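Local coordinates for regulator of Ty1 transposition protein 107 (Saccharomyces cerevisiae, PDB 3T7I) that interacts with phosphorylated histone H2A during DNA damage repair, a role that depends critically on its C-terminal tandem BRCT repeats, at residues P19-K24 / I109-F114; L46-F51 / E90-M95; I63-I68 / Y116-I121; F74-S79 / G158-A163. All coordinates share one frame; numbering follows the deposited sequence.

Contact 1: residues P19-K24 / I109-F114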
loop_
_atom_site.group_PDB
_atom_site.type_symbol
_atom_site.label_atom_id
_atom_site.label_comp_id
_atom_site.label_asym_id
_atom_site.label_seq_id
_atom_site.Cartn_x
_atom_site.Cartn_y
_atom_site.Cartn_z
ATOM N N PRO A 19 16.099 -11.744 2.359
ATOM C CA PRO A 19 14.958 -11.019 1.791
ATOM C C PRO A 19 15.393 -9.716 1.112
ATOM O O PRO A 19 16.458 -9.175 1.400
ATOM C CB PRO A 19 14.099 -10.715 3.020
ATOM C CG PRO A 19 15.104 -10.631 4.158
ATOM C CD PRO A 19 16.161 -11.647 3.831
ATOM N N ASN A 20 14.569 -9.242 0.190
ATOM C CA ASN A 20 14.773 -7.969 -0.466
ATOM C C ASN A 20 13.621 -7.054 -0.039
ATOM O O ASN A 20 12.547 -7.116 -0.612
ATOM C CB ASN A 20 14.788 -8.174 -1.992
ATOM C CG ASN A 20 14.851 -6.862 -2.770
ATOM O OD1 ASN A 20 15.415 -5.876 -2.305
ATOM N ND2 ASN A 20 14.260 -6.853 -3.961
ATOM N N TYR A 21 13.828 -6.222 0.976
ATOM C CA TYR A 21 12.723 -5.403 1.488
ATOM C C TYR A 21 12.345 -4.222 0.607
ATOM O O TYR A 21 11.269 -3.663 0.775
ATOM C CB TYR A 21 13.008 -4.904 2.902
ATOM C CG TYR A 21 13.059 -6.003 3.919
ATOM C CD1 TYR A 21 11.892 -6.568 4.419
ATOM C CD2 TYR A 21 14.281 -6.495 4.368
ATOM C CE1 TYR A 21 11.937 -7.588 5.351
ATOM C CE2 TYR A 21 14.333 -7.515 5.300
ATOM C CZ TYR A 21 13.159 -8.058 5.782
ATOM O OH TYR A 21 13.218 -9.067 6.710
ATOM N N ASP A 22 13.234 -3.846 -0.308
ATOM C CA ASP A 22 13.020 -2.719 -1.201
ATOM C C ASP A 22 12.520 -1.476 -0.446
ATOM O O ASP A 22 11.447 -0.944 -0.737
ATOM C CB ASP A 22 12.045 -3.111 -2.303
ATOM C CG ASP A 22 11.896 -2.036 -3.370
ATOM O OD1 ASP A 22 12.861 -1.272 -3.615
ATOM O OD2 ASP A 22 10.798 -1.960 -3.966
ATOM N N LEU A 23 13.314 -1.018 0.517
ATOM C CA LEU A 23 12.982 0.180 1.275
ATOM C C LEU A 23 13.930 1.298 0.908
ATOM O O LEU A 23 15.150 1.154 0.990
ATOM C CB LEU A 23 13.030 -0.051 2.788
ATOM C CG LEU A 23 12.181 -1.180 3.367
ATOM C CD1 LEU A 23 12.389 -1.291 4.878
ATOM C CD2 LEU A 23 10.710 -0.969 3.024
ATOM N N LYS A 24 13.340 2.417 0.517
ATOM C CA LYS A 24 14.066 3.655 0.292
ATOM C C LYS A 24 13.542 4.598 1.345
ATOM O O LYS A 24 12.463 5.173 1.203
ATOM C CB LYS A 24 13.765 4.171 -1.100
ATOM C CG LYS A 24 14.185 3.185 -2.201
ATOM C CD LYS A 24 13.474 3.490 -3.517
ATOM C CE LYS A 24 12.059 2.926 -3.508
ATOM N NZ LYS A 24 11.203 3.470 -4.620
ATOM N N ILE A 109 17.542 -14.940 8.334
ATOM C CA ILE A 109 16.958 -13.811 9.037
ATOM C C ILE A 109 15.528 -14.122 9.431
ATOM O O ILE A 109 14.715 -14.475 8.584
ATOM C CB ILE A 109 16.953 -12.570 8.145
ATOM C CG1 ILE A 109 18.351 -11.948 8.099
ATOM C CG2 ILE A 109 15.912 -11.573 8.629
ATOM C CD1 ILE A 109 18.477 -10.808 7.109
ATOM N N ASN A 110 15.228 -14.003 10.718
ATOM C CA ASN A 110 13.876 -14.229 11.202
ATOM C C ASN A 110 13.370 -12.983 11.898
ATOM O O ASN A 110 13.648 -12.751 13.077
ATOM C CB ASN A 110 13.809 -15.435 12.139
ATOM O OD1 ASN A 110 13.455 -17.293 10.657
ATOM N ND2 ASN A 110 15.412 -17.212 11.757
ATOM N N ILE A 111 12.631 -12.174 11.154
ATOM C CA ILE A 111 12.158 -10.901 11.665
ATOM C C ILE A 111 10.866 -10.566 10.943
ATOM O O ILE A 111 10.766 -10.728 9.738
ATOM C CB ILE A 111 13.237 -9.788 11.489
ATOM C CG1 ILE A 111 13.020 -8.643 12.482
ATOM C CG2 ILE A 111 13.288 -9.268 10.054
ATOM C CD1 ILE A 111 14.290 -7.880 12.784
ATOM N N ASN A 112 9.865 -10.138 11.696
ATOM C CA ASN A 112 8.568 -9.821 11.127
ATOM C C ASN A 112 8.356 -8.316 11.039
ATOM O O ASN A 112 8.156 -7.641 12.056
ATOM C CB ASN A 112 7.446 -10.445 11.951
ATOM C CG ASN A 112 6.073 -10.097 11.413
ATOM O OD1 ASN A 112 5.941 -9.634 10.280
ATOM N ND2 ASN A 112 5.042 -10.317 12.224
ATOM N N LEU A 113 8.408 -7.816 9.808
ATOM C CA LEU A 113 8.239 -6.409 9.487
ATOM C C LEU A 113 7.047 -5.803 10.230
ATOM O O LEU A 113 7.148 -4.725 10.798
ATOM C CB LEU A 113 8.080 -6.279 7.972
ATOM C CG LEU A 113 8.465 -5.002 7.239
ATOM C CD1 LEU A 113 9.683 -4.405 7.854
ATOM C CD2 LEU A 113 8.698 -5.279 5.757
ATOM N N PHE A 114 5.928 -6.517 10.273
ATOM C CA PHE A 114 4.725 -5.986 10.924
ATOM C C PHE A 114 4.809 -5.877 12.449
ATOM O O PHE A 114 3.974 -5.223 13.068
ATOM C CB PHE A 114 3.487 -6.786 10.525
ATOM C CG PHE A 114 3.121 -6.640 9.081
ATOM C CD1 PHE A 114 2.628 -5.436 8.596
ATOM C CD2 PHE A 114 3.263 -7.707 8.199
ATOM C CE1 PHE A 114 2.282 -5.296 7.261
ATOM C CE2 PHE A 114 2.918 -7.566 6.863
ATOM C CZ PHE A 114 2.430 -6.361 6.394
#

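Contact 2: residues L46-F51 / E90-M95. Unlike the reference sequence in segment 90-95: Met95 (reference Leu).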
loop_
_atom_site.group_PDB
_atom_site.type_symbol
_atom_site.label_atom_id
_atom_site.label_comp_id
_atom_site.label_asym_id
_atom_site.label_seq_id
_atom_site.Cartn_x
_atom_site.Cartn_y
_atom_site.Cartn_z
ATOM N N LEU A 46 20.114 -6.250 1.760
ATOM C CA LEU A 46 18.741 -6.572 2.115
ATOM C C LEU A 46 17.749 -5.719 1.329
ATOM O O LEU A 46 16.552 -5.834 1.521
ATOM C CB LEU A 46 18.519 -6.368 3.611
ATOM C CG LEU A 46 19.440 -7.220 4.496
ATOM C CD1 LEU A 46 19.266 -6.870 5.951
ATOM C CD2 LEU A 46 19.184 -8.709 4.265
ATOM N N GLY A 47 18.250 -4.860 0.450
ATOM C CA GLY A 47 17.383 -3.970 -0.299
ATOM C C GLY A 47 16.901 -2.791 0.532
ATOM O O GLY A 47 15.827 -2.236 0.295
ATOM N N ILE A 48 17.704 -2.408 1.513
ATOM C CA ILE A 48 17.392 -1.248 2.334
ATOM C C ILE A 48 18.419 -0.136 2.160
ATOM O O ILE A 48 19.625 -0.359 2.314
ATOM C CB ILE A 48 17.336 -1.626 3.807
ATOM C CG1 ILE A 48 16.278 -2.708 4.033
ATOM C CG2 ILE A 48 17.062 -0.391 4.685
ATOM C CD1 ILE A 48 16.431 -3.453 5.345
ATOM N N LYS A 49 17.936 1.064 1.843
ATOM C CA LYS A 49 18.784 2.253 1.869
ATOM C C LYS A 49 18.148 3.393 2.651
ATOM O O LYS A 49 16.971 3.708 2.463
ATOM C CB LYS A 49 19.121 2.745 0.463
ATOM C CG LYS A 49 19.996 4.002 0.501
ATOM C CD LYS A 49 20.591 4.385 -0.856
ATOM C CE LYS A 49 21.400 5.697 -0.711
ATOM N NZ LYS A 49 21.967 6.192 -2.001
ATOM N N ILE A 50 18.944 4.010 3.518
ATOM C CA ILE A 50 18.507 5.183 4.272
ATOM C C ILE A 50 19.207 6.433 3.763
ATOM O O ILE A 50 20.410 6.588 3.926
ATOM C CB ILE A 50 18.782 5.045 5.769
ATOM C CG1 ILE A 50 18.069 3.805 6.313
ATOM C CG2 ILE A 50 18.312 6.293 6.494
ATOM C CD1 ILE A 50 18.353 3.525 7.745
ATOM N N PHE A 51 18.430 7.305 3.129
ATOM C CA PHE A 51 18.916 8.550 2.581
ATOM C C PHE A 51 18.953 9.585 3.695
ATOM O O PHE A 51 18.171 9.502 4.654
ATOM C CB PHE A 51 17.988 9.018 1.462
ATOM C CG PHE A 51 17.878 8.045 0.325
ATOM C CD1 PHE A 51 18.494 8.309 -0.887
ATOM C CD2 PHE A 51 17.175 6.857 0.471
ATOM C CE1 PHE A 51 18.408 7.410 -1.945
ATOM C CE2 PHE A 51 17.081 5.960 -0.576
ATOM C CZ PHE A 51 17.704 6.245 -1.789
ATOM N N GLU A 90 13.876 -0.034 15.675
ATOM C CA GLU A 90 14.224 -1.373 16.149
ATOM C C GLU A 90 14.288 -2.398 15.017
ATOM O O GLU A 90 15.061 -3.364 15.088
ATOM C CB GLU A 90 13.228 -1.855 17.209
ATOM C CG GLU A 90 13.479 -1.295 18.588
ATOM C CD GLU A 90 13.179 0.193 18.676
ATOM O OE1 GLU A 90 12.204 0.652 18.032
ATOM O OE2 GLU A 90 13.931 0.903 19.386
ATOM N N PHE A 91 13.458 -2.206 13.991
ATOM C CA PHE A 91 13.458 -3.102 12.846
ATOM C C PHE A 91 14.862 -3.262 12.295
ATOM O O PHE A 91 15.305 -4.369 12.023
ATOM C CB PHE A 91 12.541 -2.594 11.736
ATOM C CG PHE A 91 12.674 -3.362 10.450
ATOM C CD1 PHE A 91 12.154 -4.636 10.334
ATOM C CD2 PHE A 91 13.327 -2.809 9.361
ATOM C CE1 PHE A 91 12.283 -5.351 9.157
ATOM C CE2 PHE A 91 13.439 -3.509 8.166
ATOM C CZ PHE A 91 12.926 -4.781 8.068
ATOM N N ILE A 92 15.560 -2.147 12.121
ATOM C CA ILE A 92 16.922 -2.184 11.612
ATOM C C ILE A 92 17.890 -2.699 12.696
ATOM O O ILE A 92 18.704 -3.583 12.445
ATOM C CB ILE A 92 17.370 -0.792 11.122
ATOM C CG1 ILE A 92 16.550 -0.345 9.902
ATOM C CG2 ILE A 92 18.856 -0.775 10.830
ATOM C CD1 ILE A 92 16.407 -1.404 8.826
ATOM N N ILE A 93 17.787 -2.143 13.898
ATOM C CA ILE A 93 18.633 -2.544 15.032
ATOM C C ILE A 93 18.582 -4.058 15.298
ATOM O O ILE A 93 19.619 -4.712 15.415
ATOM C CB ILE A 93 18.227 -1.765 16.307
ATOM C CG1 ILE A 93 18.505 -0.266 16.121
ATOM C CG2 ILE A 93 18.940 -2.307 17.551
ATOM C CD1 ILE A 93 17.758 0.621 17.110
ATOM N N ASP A 94 17.375 -4.613 15.370
ATOM C CA ASP A 94 17.205 -6.028 15.677
ATOM C C ASP A 94 17.755 -6.917 14.575
ATOM O O ASP A 94 18.355 -7.961 14.837
ATOM C CB ASP A 94 15.734 -6.358 15.920
ATOM C CG ASP A 94 15.194 -5.688 17.157
ATOM O OD1 ASP A 94 15.986 -5.016 17.826
ATOM O OD2 ASP A 94 13.998 -5.837 17.474
HETATM N N MSE A 95 17.556 -6.507 13.334
HETATM C CA MSE A 95 17.954 -7.355 12.237
HETATM C C MSE A 95 19.470 -7.362 12.052
HETATM O O MSE A 95 20.059 -8.395 11.749
HETATM C CB MSE A 95 17.248 -6.939 10.961
HETATM C CG MSE A 95 17.384 -7.968 9.848
HETATM SE SE MSE A 95 16.313 -7.405 8.343
HETATM C CE MSE A 95 17.033 -5.589 8.189
#

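Contact 3: residues I63-I68 / Y116-I121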
loop_
_atom_site.group_PDB
_atom_site.type_symbol
_atom_site.label_atom_id
_atom_site.label_comp_id
_atom_site.label_asym_id
_atom_site.label_seq_id
_atom_site.Cartn_x
_atom_site.Cartn_y
_atom_site.Cartn_z
ATOM N N ILE A 63 9.606 5.459 6.085
ATOM C CA ILE A 63 10.168 6.304 7.120
ATOM C C ILE A 63 10.445 5.491 8.373
ATOM O O ILE A 63 9.627 4.644 8.779
ATOM C CB ILE A 63 9.256 7.498 7.472
ATOM C CG1 ILE A 63 9.887 8.298 8.619
ATOM C CG2 ILE A 63 7.873 7.001 7.910
ATOM C CD1 ILE A 63 10.026 9.741 8.378
ATOM N N PHE A 64 11.610 5.727 8.960
ATOM C CA PHE A 64 11.934 5.168 10.268
ATOM C C PHE A 64 11.798 6.212 11.360
ATOM O O PHE A 64 12.455 7.259 11.312
ATOM C CB PHE A 64 13.355 4.609 10.280
ATOM C CG PHE A 64 13.493 3.330 9.530
ATOM C CD1 PHE A 64 13.005 2.149 10.070
ATOM C CD2 PHE A 64 14.094 3.306 8.274
ATOM C CE1 PHE A 64 13.107 0.955 9.376
ATOM C CE2 PHE A 64 14.210 2.124 7.573
ATOM C CZ PHE A 64 13.715 0.938 8.117
ATOM N N ALA A 65 10.963 5.915 12.350
ATOM C CA ALA A 65 10.729 6.834 13.451
ATOM C C ALA A 65 10.201 6.080 14.670
ATOM O O ALA A 65 9.501 5.077 14.517
ATOM C CB ALA A 65 9.743 7.935 13.023
ATOM N N PRO A 66 10.543 6.554 15.887
ATOM C CA PRO A 66 10.074 5.891 17.113
ATOM C C PRO A 66 8.578 6.030 17.294
ATOM O O PRO A 66 7.957 5.175 17.911
ATOM C CB PRO A 66 10.795 6.657 18.233
ATOM C CG PRO A 66 11.216 7.968 17.614
ATOM C CD PRO A 66 11.502 7.635 16.174
ATOM N N LYS A 67 8.016 7.117 16.775
ATOM C CA LYS A 67 6.602 7.405 16.941
ATOM C C LYS A 67 6.265 8.533 15.994
ATOM O O LYS A 67 7.158 9.127 15.387
ATOM C CB LYS A 67 6.320 7.863 18.368
ATOM C CG LYS A 67 6.984 9.197 18.703
ATOM C CD LYS A 67 6.923 9.480 20.201
ATOM C CE LYS A 67 6.067 10.713 20.502
ATOM N NZ LYS A 67 4.636 10.558 20.087
ATOM N N ILE A 68 4.981 8.825 15.859
ATOM C CA ILE A 68 4.557 9.982 15.080
ATOM C C ILE A 68 5.230 11.250 15.618
ATOM O O ILE A 68 5.135 11.554 16.798
ATOM C CB ILE A 68 3.036 10.125 15.074
ATOM C CG1 ILE A 68 2.412 8.870 14.447
ATOM C CG2 ILE A 68 2.628 11.358 14.284
ATOM C CD1 ILE A 68 0.902 8.746 14.659
ATOM N N TYR A 116 6.926 -4.201 13.764
ATOM C CA TYR A 116 7.578 -2.912 13.988
ATOM C C TYR A 116 6.844 -1.692 13.448
ATOM O O TYR A 116 7.438 -0.632 13.311
ATOM C CB TYR A 116 8.999 -2.932 13.431
ATOM C CG TYR A 116 9.886 -3.993 14.043
ATOM C CD1 TYR A 116 10.681 -3.709 15.148
ATOM C CD2 TYR A 116 9.933 -5.280 13.514
ATOM C CE1 TYR A 116 11.506 -4.673 15.700
ATOM C CE2 TYR A 116 10.747 -6.244 14.059
ATOM C CZ TYR A 116 11.532 -5.938 15.152
ATOM O OH TYR A 116 12.351 -6.897 15.695
ATOM N N GLU A 117 5.559 -1.830 13.154
ATOM C CA GLU A 117 4.773 -0.682 12.708
ATOM C C GLU A 117 4.754 0.391 13.785
ATOM O O GLU A 117 4.647 0.089 14.974
ATOM C CB GLU A 117 3.344 -1.096 12.358
ATOM C CG GLU A 117 3.244 -1.864 11.070
ATOM O OE1 GLU A 117 1.211 -2.883 11.770
ATOM O OE2 GLU A 117 1.377 -2.286 9.658
ATOM N N ILE A 118 4.883 1.643 13.360
ATOM C CA ILE A 118 4.873 2.772 14.274
ATOM C C ILE A 118 3.517 2.882 14.953
ATOM O O ILE A 118 2.469 2.793 14.310
ATOM C CB ILE A 118 5.195 4.082 13.558
ATOM C CG1 ILE A 118 6.651 4.069 13.078
ATOM C CG2 ILE A 118 4.947 5.260 14.489
ATOM C CD1 ILE A 118 7.099 5.326 12.389
ATOM N N ASN A 119 3.549 3.078 16.264
ATOM C CA ASN A 119 2.335 3.073 17.052
ATOM C C ASN A 119 1.444 4.244 16.693
ATOM O O ASN A 119 1.909 5.375 16.521
ATOM C CB ASN A 119 2.660 3.080 18.545
ATOM C CG ASN A 119 1.435 2.860 19.404
ATOM O OD1 ASN A 119 0.362 2.530 18.900
ATOM N ND2 ASN A 119 1.590 3.035 20.711
ATOM N N GLY A 120 0.157 3.961 16.554
ATOM C CA GLY A 120 -0.813 5.010 16.323
ATOM C C GLY A 120 -0.931 5.448 14.879
ATOM O O GLY A 120 -1.625 6.420 14.589
ATOM N N ILE A 121 -0.256 4.752 13.967
ATOM C CA ILE A 121 -0.492 5.004 12.545
ATOM C C ILE A 121 -1.666 4.154 12.066
ATOM O O ILE A 121 -1.759 2.953 12.351
ATOM C CB ILE A 121 0.715 4.705 11.651
ATOM C CG1 ILE A 121 1.127 5.956 10.873
ATOM C CG2 ILE A 121 0.378 3.577 10.660
ATOM C CD1 ILE A 121 2.206 6.761 11.524
#

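Contact 4: residues F74-S79 / G158-A163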
loop_
_atom_site.group_PDB
_atom_site.type_symbol
_atom_site.label_atom_id
_atom_site.label_comp_id
_atom_site.label_asym_id
_atom_site.label_seq_id
_atom_site.Cartn_x
_atom_site.Cartn_y
_atom_site.Cartn_z
ATOM N N PHE A 74 9.064 13.646 8.862
ATOM C CA PHE A 74 7.873 12.860 9.076
ATOM C C PHE A 74 6.686 13.385 8.264
ATOM O O PHE A 74 6.001 12.604 7.567
ATOM C CB PHE A 74 7.505 12.784 10.571
ATOM C CG PHE A 74 6.655 11.613 10.888
ATOM C CD1 PHE A 74 7.235 10.413 11.274
ATOM C CD2 PHE A 74 5.288 11.676 10.733
ATOM C CE1 PHE A 74 6.467 9.315 11.524
ATOM C CE2 PHE A 74 4.502 10.574 10.975
ATOM C CZ PHE A 74 5.093 9.391 11.374
ATOM N N LEU A 75 6.439 14.696 8.368
ATOM C CA LEU A 75 5.340 15.334 7.638
ATOM C C LEU A 75 5.453 15.054 6.143
ATOM O O LEU A 75 4.483 14.664 5.497
ATOM C CB LEU A 75 5.301 16.846 7.906
ATOM C CG LEU A 75 5.008 17.233 9.360
ATOM C CD1 LEU A 75 5.059 18.758 9.580
ATOM C CD2 LEU A 75 3.660 16.676 9.781
ATOM N N LYS A 76 6.647 15.245 5.593
ATOM C CA LYS A 76 6.872 14.956 4.184
ATOM C C LYS A 76 6.767 13.466 3.839
ATOM O O LYS A 76 6.317 13.125 2.751
ATOM C CB LYS A 76 8.216 15.503 3.713
ATOM C CG LYS A 76 8.245 17.022 3.564
ATOM C CD LYS A 76 9.649 17.468 3.197
ATOM C CE LYS A 76 9.675 18.903 2.710
ATOM N NZ LYS A 76 10.985 19.161 2.055
ATOM N N SER A 77 7.173 12.571 4.742
ATOM C CA SER A 77 7.015 11.146 4.435
ATOM C C SER A 77 5.543 10.815 4.095
ATOM O O SER A 77 5.251 9.854 3.374
ATOM C CB SER A 77 7.572 10.253 5.560
ATOM O OG SER A 77 6.645 10.073 6.612
ATOM N N LEU A 78 4.616 11.620 4.602
ATOM C CA LEU A 78 3.202 11.403 4.293
ATOM C C LEU A 78 2.837 11.867 2.875
ATOM O O LEU A 78 1.717 11.688 2.424
ATOM C CB LEU A 78 2.296 12.031 5.357
ATOM C CG LEU A 78 2.300 11.208 6.640
ATOM C CD1 LEU A 78 1.686 11.958 7.853
ATOM C CD2 LEU A 78 1.582 9.866 6.402
ATOM N N SER A 79 3.804 12.416 2.158
ATOM C CA SER A 79 3.584 12.748 0.765
ATOM C C SER A 79 4.324 11.806 -0.195
ATOM O O SER A 79 4.288 12.029 -1.394
ATOM C CB SER A 79 3.953 14.212 0.476
ATOM O OG SER A 79 5.343 14.410 0.645
ATOM N N GLY A 158 6.799 26.173 4.477
ATOM C CA GLY A 158 6.539 26.338 3.063
ATOM C C GLY A 158 6.757 25.070 2.255
ATOM O O GLY A 158 5.923 24.730 1.424
ATOM N N SER A 159 7.867 24.372 2.482
ATOM C CA SER A 159 8.155 23.190 1.665
ATOM C C SER A 159 7.355 21.970 2.123
ATOM O O SER A 159 7.001 21.115 1.318
ATOM C CB SER A 159 9.652 22.873 1.620
ATOM O OG SER A 159 10.085 22.338 2.845
ATOM N N VAL A 160 7.052 21.893 3.410
ATOM C CA VAL A 160 6.103 20.875 3.856
ATOM C C VAL A 160 4.731 21.041 3.167
ATOM O O VAL A 160 4.159 20.074 2.653
ATOM C CB VAL A 160 5.927 20.874 5.369
ATOM C CG1 VAL A 160 4.701 20.027 5.738
ATOM C CG2 VAL A 160 7.204 20.362 6.075
ATOM N N LEU A 161 4.211 22.266 3.152
ATOM C CA LEU A 161 2.923 22.533 2.503
ATOM C C LEU A 161 2.955 22.233 1.000
ATOM O O LEU A 161 2.006 21.675 0.430
ATOM C CB LEU A 161 2.481 23.978 2.757
ATOM C CG LEU A 161 2.090 24.259 4.208
ATOM C CD1 LEU A 161 1.656 25.706 4.402
ATOM C CD2 LEU A 161 0.981 23.312 4.601
ATOM N N LYS A 162 4.052 22.590 0.356
ATOM C CA LYS A 162 4.170 22.330 -1.074
ATOM C C LYS A 162 4.194 20.841 -1.403
ATOM O O LYS A 162 3.522 20.411 -2.343
ATOM C CB LYS A 162 5.378 23.045 -1.658
ATOM C CG LYS A 162 5.135 24.549 -1.895
ATOM C CD LYS A 162 6.317 25.148 -2.677
ATOM C CE LYS A 162 6.312 26.666 -2.664
ATOM N NZ LYS A 162 7.526 27.208 -3.339
ATOM N N ALA A 163 4.956 20.060 -0.632
ATOM C CA ALA A 163 4.940 18.596 -0.771
ATOM C C ALA A 163 3.516 18.047 -0.654
ATOM O O ALA A 163 3.185 17.003 -1.212
ATOM C CB ALA A 163 5.853 17.924 0.285
#

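Contact 1: residues P19-K24 / I109-F114
The Tyr21 side chain runs along the inner side of residues 109-114, and three apolar residues meet it from ring to hydroxyl. Leu113 lies beside the ring base: the two side chains pass each other in opposite directions, and Leu113 CD2 comes 3.7 Å from Tyr21 CD1, oblique to the ring. Further out, Ile111 crosses the tyrosine at about a right angle and puts its CG2 methyl 3.4 Å from Tyr21 OH. Ile109 CG2 also reaches that oxygen, more loosely, at 4.1 Å. The tyrosine takes this course because its CG sits beside the backbone N (chi1 -66°). Within its own segment Pro19 covers part of one ring face, with CB 3.8 Å above the Tyr21 plane and shifted toward the rim. Pro19 then makes its own contact with the other segment, CD to Ile109 CD1 at 4.1 Å, while Pro132 of the second subunit packs on Pro19 and Tyr21. No hydrogen bond spans the two segments. Residues 109-114 shape their own end with an Asx turn, in which Phe114 N donates to Asn112 OD1 over 3.1 Å from above the carbonyl plane. Behind this layer stands helix 90-99, where Phe91 meets the Tyr21 ring edge-to-face and Met95 touches both Tyr21 and Ile111. Strand 85-87 backs Leu113 through Phe85 and Leu87.

Contact 2: residues L46-F51 / E90-M95
Ile48 sends its CD1 methyl into a group of three side chains on helix 90-99 and touches all of them. The nearest is Met95, a selenomethionine where the reference sequence has leucine: its CE lies 3.6 Å from Ile48 CD1, the two chains meeting tip to tip. Ile92 arrives in the same manner from one turn earlier, with its CD1 4.0 Å from Ile48 CD1. From the residue before Ile92, the Phe91 ring brings CE2 to 4.1 Å from that same Ile48 methyl, obliquely. This is the first BRCT repeat of the chain, in which a parallel sheet of strand order 2-1-3-4 is flanked by helices; strand 48-50 is one of its two edge strands, and helix 90-99 follows the last strand and packs back over the sheet. The axes of the two short segments approach to 12.1 Å at 124°, so side chains must bridge the distance from both sides. Leu46, two residues before Ile48, does so by meeting Met95 end to end, Leu46 CD1 to Met95 CE at 3.4 Å, tighter than a usual methyl contact. Met95 gets there with CG anti to its backbone N (chi1 -167°) and a bend at its last torsion (chi3 52°) that turns the CE methyl toward both Leu46 and Ile48. Gly47 separates these two residues and closes the preceding helix in a Schellman motif, its positive phi turning the chain from helix into strand. On the helix side, Phe64 of strand 62-64, two places across the sheet, touches Phe91 and Ile92.

Contact 3: residues I63-I68 / Y116-I121
A type II beta turn, Ile118 to Ile121, in the chain leading from the first BRCT repeat toward the second, folds against the exit of strand 62-64. Ile118, which opens the turn, packs against Ala65, Lys67 and Ile68. Its CG1 branch lies beside the backbone N (chi1 -67°) and carries CD1 to Ala65, 3.8 Å from the Ala65 CB methyl and 3.2 Å from the Ala65 carbonyl O. The other branch, CG2, rests 3.7 Å from Lys67 CA and almost as near to Ile68 N. At the far end Ile68 reaches back over the turn: its CD1 comes 3.4 Å from Gly120 O, while its CG1 meets Ile121 CD1 at 3.6 Å as the two side chains pass at a slant. Gly120, with phi 83°, holds the turn position that suits glycine. The turn's own bond, Ile121 N to Ile118 O, is weak. Phe74 of helix 72-77 backs Ala65, Ile68 and Ile121 together. No hydrogen bond joins the two segments, so they are matched by shape: isoleucine branches packed on methyls and on the backbone itself, carbonyl oxygens included.

Contact 4: residues F74-S79 / G158-A163
The apolar part of the contact centres on Leu75 and Val160, whose side chains meet aslant with Leu75 CB 3.9 Å from Val160 CG1. The aliphatic part of Lys76 continues it, with CG 4.2 Å from Ala163 CB. Of the polar contacts, one hydrogen bond crosses, and it is weak: Lys76 NZ to Ser159 OG at 3.4 Å. The lysine chain is extended beyond CG, which carries its ammonium group across to the serine; Glu72, a turn earlier, forms a long, weak ion pair with the same nitrogen. Ser79 makes close contact without bonding across: its CB lies 3.4 Å from Ala163 O and its OG 3.6 Å from Ala163 CB. With OG set between its own backbone N and carbonyl carbon (chi1 66°), the hydroxyl bonds Lys76 O at 2.7 Å, in the carbonyl plane and on a lone pair. Ser79 N donates to the same Lys76 O, so two bonds from one residue grip this carbonyl. Phe237 and Ile236 of helix 229-237 close in on Leu75 and Val160 respectively. Helix 72-77 of the first repeat thus packs with helices 153-163 and 229-237 of the second, the three-helix interface by which tandem BRCT repeats are characteristically joined.

From the N terminus, residues 19-24 lead into an inner strand of the first BRCT sheet, and contact 1 closes the widest loop within that repeat when the chain returns at 109-114. Contact 2 falls wholly within this loop, tying edge strand 48-50 to helix 90-99. Contact 3 starts inside both loops but ends beyond them, at 116-121, so it crosses contacts 1 and 2; Tyr116 OH joins it to contact 2 through Asp94. Contact 4 begins at helix 72-77, crosses the other three and ends in the second repeat. Phe74 also packs on Ile63, so contacts 3 and 4 touch.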